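Local coordinates for allantoicase (Saccharomyces cerevisiae, PDB 1O59), which hydrolyses allantoate to (S)-ureidoglycolate and urea, a step of allantoin degradation that lets yeast use purines as a secondary nitrogen source, at residues A217-Y222 with G228-L233. Numbering follows the deposited sequence.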
ATOM      1  N   ALA A 217      -6.187  -0.900  -8.885  1.00 61.12           N
ATOM      2  CA  ALA A 217      -7.288  -0.902  -7.939  1.00 61.43           C
ATOM      3  C   ALA A 217      -6.796  -0.367  -6.601  1.00 62.46           C
ATOM      4  O   ALA A 217      -5.642  -0.563  -6.232  1.00 61.79           O
ATOM      5  CB  ALA A 217      -7.832  -2.280  -7.767  1.00 61.61           C
ATOM      6  N   VAL A 218      -7.691   0.307  -5.884  1.00 63.79           N
ATOM      7  CA  VAL A 218      -7.367   0.985  -4.641  1.00 64.61           C
ATOM      8  C   VAL A 218      -8.583   0.944  -3.679  1.00 65.57           C
ATOM      9  O   VAL A 218      -9.721   1.163  -4.080  1.00 65.55           O
ATOM     10  CB  VAL A 218      -6.847   2.440  -4.922  1.00 64.26           C
ATOM     11  CG1 VAL A 218      -7.932   3.310  -5.397  1.00 65.90           C
ATOM     12  CG2 VAL A 218      -6.243   3.066  -3.700  1.00 64.71           C
ATOM     13  N   ALA A 219      -8.322   0.608  -2.414  1.00 66.86           N
ATOM     14  CA  ALA A 219      -9.349   0.589  -1.383  1.00 67.41           C
ATOM     15  C   ALA A 219      -9.599   2.023  -0.922  1.00 68.05           C
ATOM     16  O   ALA A 219      -8.685   2.713  -0.492  1.00 67.67           O
ATOM     17  CB  ALA A 219      -8.905  -0.285  -0.214  1.00 67.63           C
ATOM     18  N   LEU A 220     -10.844   2.456  -1.010  1.00 68.89           N
ATOM     19  CA  LEU A 220     -11.186   3.843  -0.809  1.00 70.28           C
ATOM     20  C   LEU A 220     -11.773   4.185   0.543  1.00 70.93           C
ATOM     21  O   LEU A 220     -11.417   5.215   1.102  1.00 71.90           O
ATOM     22  CB  LEU A 220     -12.164   4.315  -1.903  1.00 70.53           C
ATOM     23  CG  LEU A 220     -11.483   4.621  -3.237  1.00 71.34           C
ATOM     24  CD1 LEU A 220     -12.487   5.243  -4.151  1.00 71.34           C
ATOM     25  CD2 LEU A 220     -10.257   5.538  -3.085  1.00 71.83           C
ATOM     26  N   LYS A 221     -12.705   3.378   1.029  1.00 71.52           N
ATOM     27  CA  LYS A 221     -13.507   3.719   2.206  1.00 72.29           C
ATOM     28  C   LYS A 221     -13.903   2.451   2.903  1.00 71.19           C
ATOM     29  O   LYS A 221     -14.050   1.420   2.273  1.00 70.73           O
ATOM     30  CB  LYS A 221     -14.758   4.524   1.830  1.00 72.23           C
ATOM     31  CG  LYS A 221     -14.469   6.010   1.635  1.00 74.62           C
ATOM     32  CD  LYS A 221     -15.588   6.973   2.125  1.00 74.78           C
ATOM     33  CE  LYS A 221     -15.016   8.438   2.287  1.00 75.49           C
ATOM     34  NZ  LYS A 221     -15.933   9.470   2.932  1.00 76.50           N
ATOM     35  N   TYR A 222     -14.053   2.532   4.216  1.00 70.78           N
ATOM     36  CA  TYR A 222     -14.319   1.349   5.027  1.00 70.29           C
ATOM     37  C   TYR A 222     -15.133   1.747   6.240  1.00 69.99           C
ATOM     38  O   TYR A 222     -15.058   2.866   6.707  1.00 68.70           O
ATOM     39  CB  TYR A 222     -13.005   0.651   5.458  1.00 69.94           C
ATOM     40  CG  TYR A 222     -12.019   1.568   6.165  1.00 68.88           C
ATOM     41  CD1 TYR A 222     -12.090   1.796   7.528  1.00 69.20           C
ATOM     42  CD2 TYR A 222     -11.028   2.210   5.457  1.00 67.98           C
ATOM     43  CE1 TYR A 222     -11.191   2.677   8.171  1.00 69.25           C
ATOM     44  CE2 TYR A 222     -10.118   3.048   6.080  1.00 69.60           C
ATOM     45  CZ  TYR A 222     -10.200   3.297   7.434  1.00 69.10           C
ATOM     46  OH  TYR A 222      -9.302   4.193   8.003  1.00 68.64           O
ATOM     47  N   GLY A 228      -5.280  -5.624  10.535  1.00 74.98           N
ATOM     48  CA  GLY A 228      -5.036  -5.399   9.087  1.00 74.65           C
ATOM     49  C   GLY A 228      -5.685  -4.113   8.552  1.00 73.88           C
ATOM     50  O   GLY A 228      -5.940  -3.165   9.300  1.00 74.50           O
ATOM     51  N   SER A 229      -5.945  -4.078   7.258  1.00 72.67           N
ATOM     52  CA  SER A 229      -6.473  -2.895   6.614  1.00 71.96           C
ATOM     53  C   SER A 229      -7.101  -3.284   5.317  1.00 71.07           C
ATOM     54  O   SER A 229      -6.800  -4.357   4.752  1.00 70.26           O
ATOM     55  CB  SER A 229      -5.369  -1.878   6.349  1.00 72.27           C
ATOM     56  OG  SER A 229      -4.259  -2.473   5.696  1.00 74.77           O
ATOM     57  N   VAL A 230      -7.985  -2.417   4.838  1.00 70.01           N
ATOM     58  CA  VAL A 230      -8.748  -2.728   3.636  1.00 69.81           C
ATOM     59  C   VAL A 230      -7.844  -2.868   2.410  1.00 69.45           C
ATOM     60  O   VAL A 230      -8.164  -3.605   1.487  1.00 69.45           O
ATOM     61  CB  VAL A 230      -9.904  -1.698   3.351  1.00 69.66           C
ATOM     62  CG1 VAL A 230     -11.099  -1.987   4.235  1.00 70.70           C
ATOM     63  CG2 VAL A 230      -9.431  -0.218   3.488  1.00 68.60           C
ATOM     64  N   ASP A 231      -6.725  -2.160   2.392  1.00 69.08           N
ATOM     65  CA  ASP A 231      -5.809  -2.275   1.262  1.00 69.16           C
ATOM     66  C   ASP A 231      -5.196  -3.657   1.131  1.00 67.91           C
ATOM     67  O   ASP A 231      -4.746  -4.030   0.053  1.00 67.71           O
ATOM     68  CB  ASP A 231      -4.733  -1.182   1.279  1.00 69.90           C
ATOM     69  CG  ASP A 231      -3.889  -1.221   2.491  1.00 73.03           C
ATOM     70  OD1 ASP A 231      -4.467  -1.038   3.592  1.00 76.42           O
ATOM     71  OD2 ASP A 231      -2.638  -1.391   2.437  1.00 77.15           O
ATOM     72  N   ASN A 232      -5.243  -4.441   2.199  1.00 66.53           N
ATOM     73  CA  ASN A 232      -4.760  -5.791   2.141  1.00 65.66           C
ATOM     74  C   ASN A 232      -5.637  -6.674   1.267  1.00 65.50           C
ATOM     75  O   ASN A 232      -5.208  -7.753   0.871  1.00 64.94           O
ATOM     76  CB  ASN A 232      -4.654  -6.403   3.545  1.00 65.60           C
ATOM     77  CG  ASN A 232      -3.518  -5.803   4.370  1.00 64.70           C
ATOM     78  OD1 ASN A 232      -2.609  -5.167   3.806  1.00 63.28           O
ATOM     79  ND2 ASN A 232      -3.556  -6.002   5.708  1.00 59.55           N
ATOM     80  N   LEU A 233      -6.859  -6.241   0.979  1.00 64.95           N
ATOM     81  CA  LEU A 233      -7.798  -7.049   0.175  1.00 65.16           C
ATOM     82  C   LEU A 233      -7.353  -7.291  -1.271  1.00 64.65           C
ATOM     83  O   LEU A 233      -7.838  -8.199  -1.922  1.00 63.31           O
ATOM     84  CB  LEU A 233      -9.151  -6.360   0.115  1.00 65.63           C
ATOM     85  CG  LEU A 233      -9.962  -6.377   1.421  1.00 68.42           C
ATOM     86  CD1 LEU A 233     -11.155  -5.448   1.254  1.00 68.17           C
ATOM     87  CD2 LEU A 233     -10.413  -7.807   1.818  1.00 68.96           C
TER
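Asp231, whose backbone N lies 3.9 Å from Ala219 CB, accepts through OD1 a hydrogen bond from Ser229 OG at 2.6 Å. The hydroxyl approaches from above the carboxylate, 39° out of its plane, while OD2 forms a salt bridge with Lys41, which also donates to Asn232 OD1. These bonds, with the 3-10 link from Asn232 N to Ser229 O (3.0 Å), bracket Val230 within the short helical turn.

Val230 is the wedge, its side chain facing strand 218-222. Its CG2 reaches both Ala219 CB at 3.7 Å and Tyr222 CD2 at 3.5 Å. The other methyl, CG1, sits 3.5 Å from Tyr222 CB. The tyrosine side chain crosses the valine at about a right angle; its chi1 of 54° places CG between the backbone N and the carbonyl carbon, and Val230 CG2 meets the ring obliquely. Ala219 and Tyr222, three residues apart, can both point at the turn because Leu220 and Lys221 form a classic beta bulge opposite Val261, which shifts the alternation by one residue.

Strand 218-222 edges a five-stranded antiparallel sheet, whereas the turn follows strand 227-228 of the other sheet of this repeat. Val230 also touches Ala260 and Trp246, one from each sheet, so the valine packs between the two layers of a beta-sandwich, consistent with the galactose-binding-domain-like clan of allantoicase repeats. With no hydrogen bond between the segments, their contact rests on the apolar fit of Val230 to Ala219 and Tyr222, while Ser229 OG, the Asp231 carboxylate and the Asn232 amide find their polar partners away from the strand.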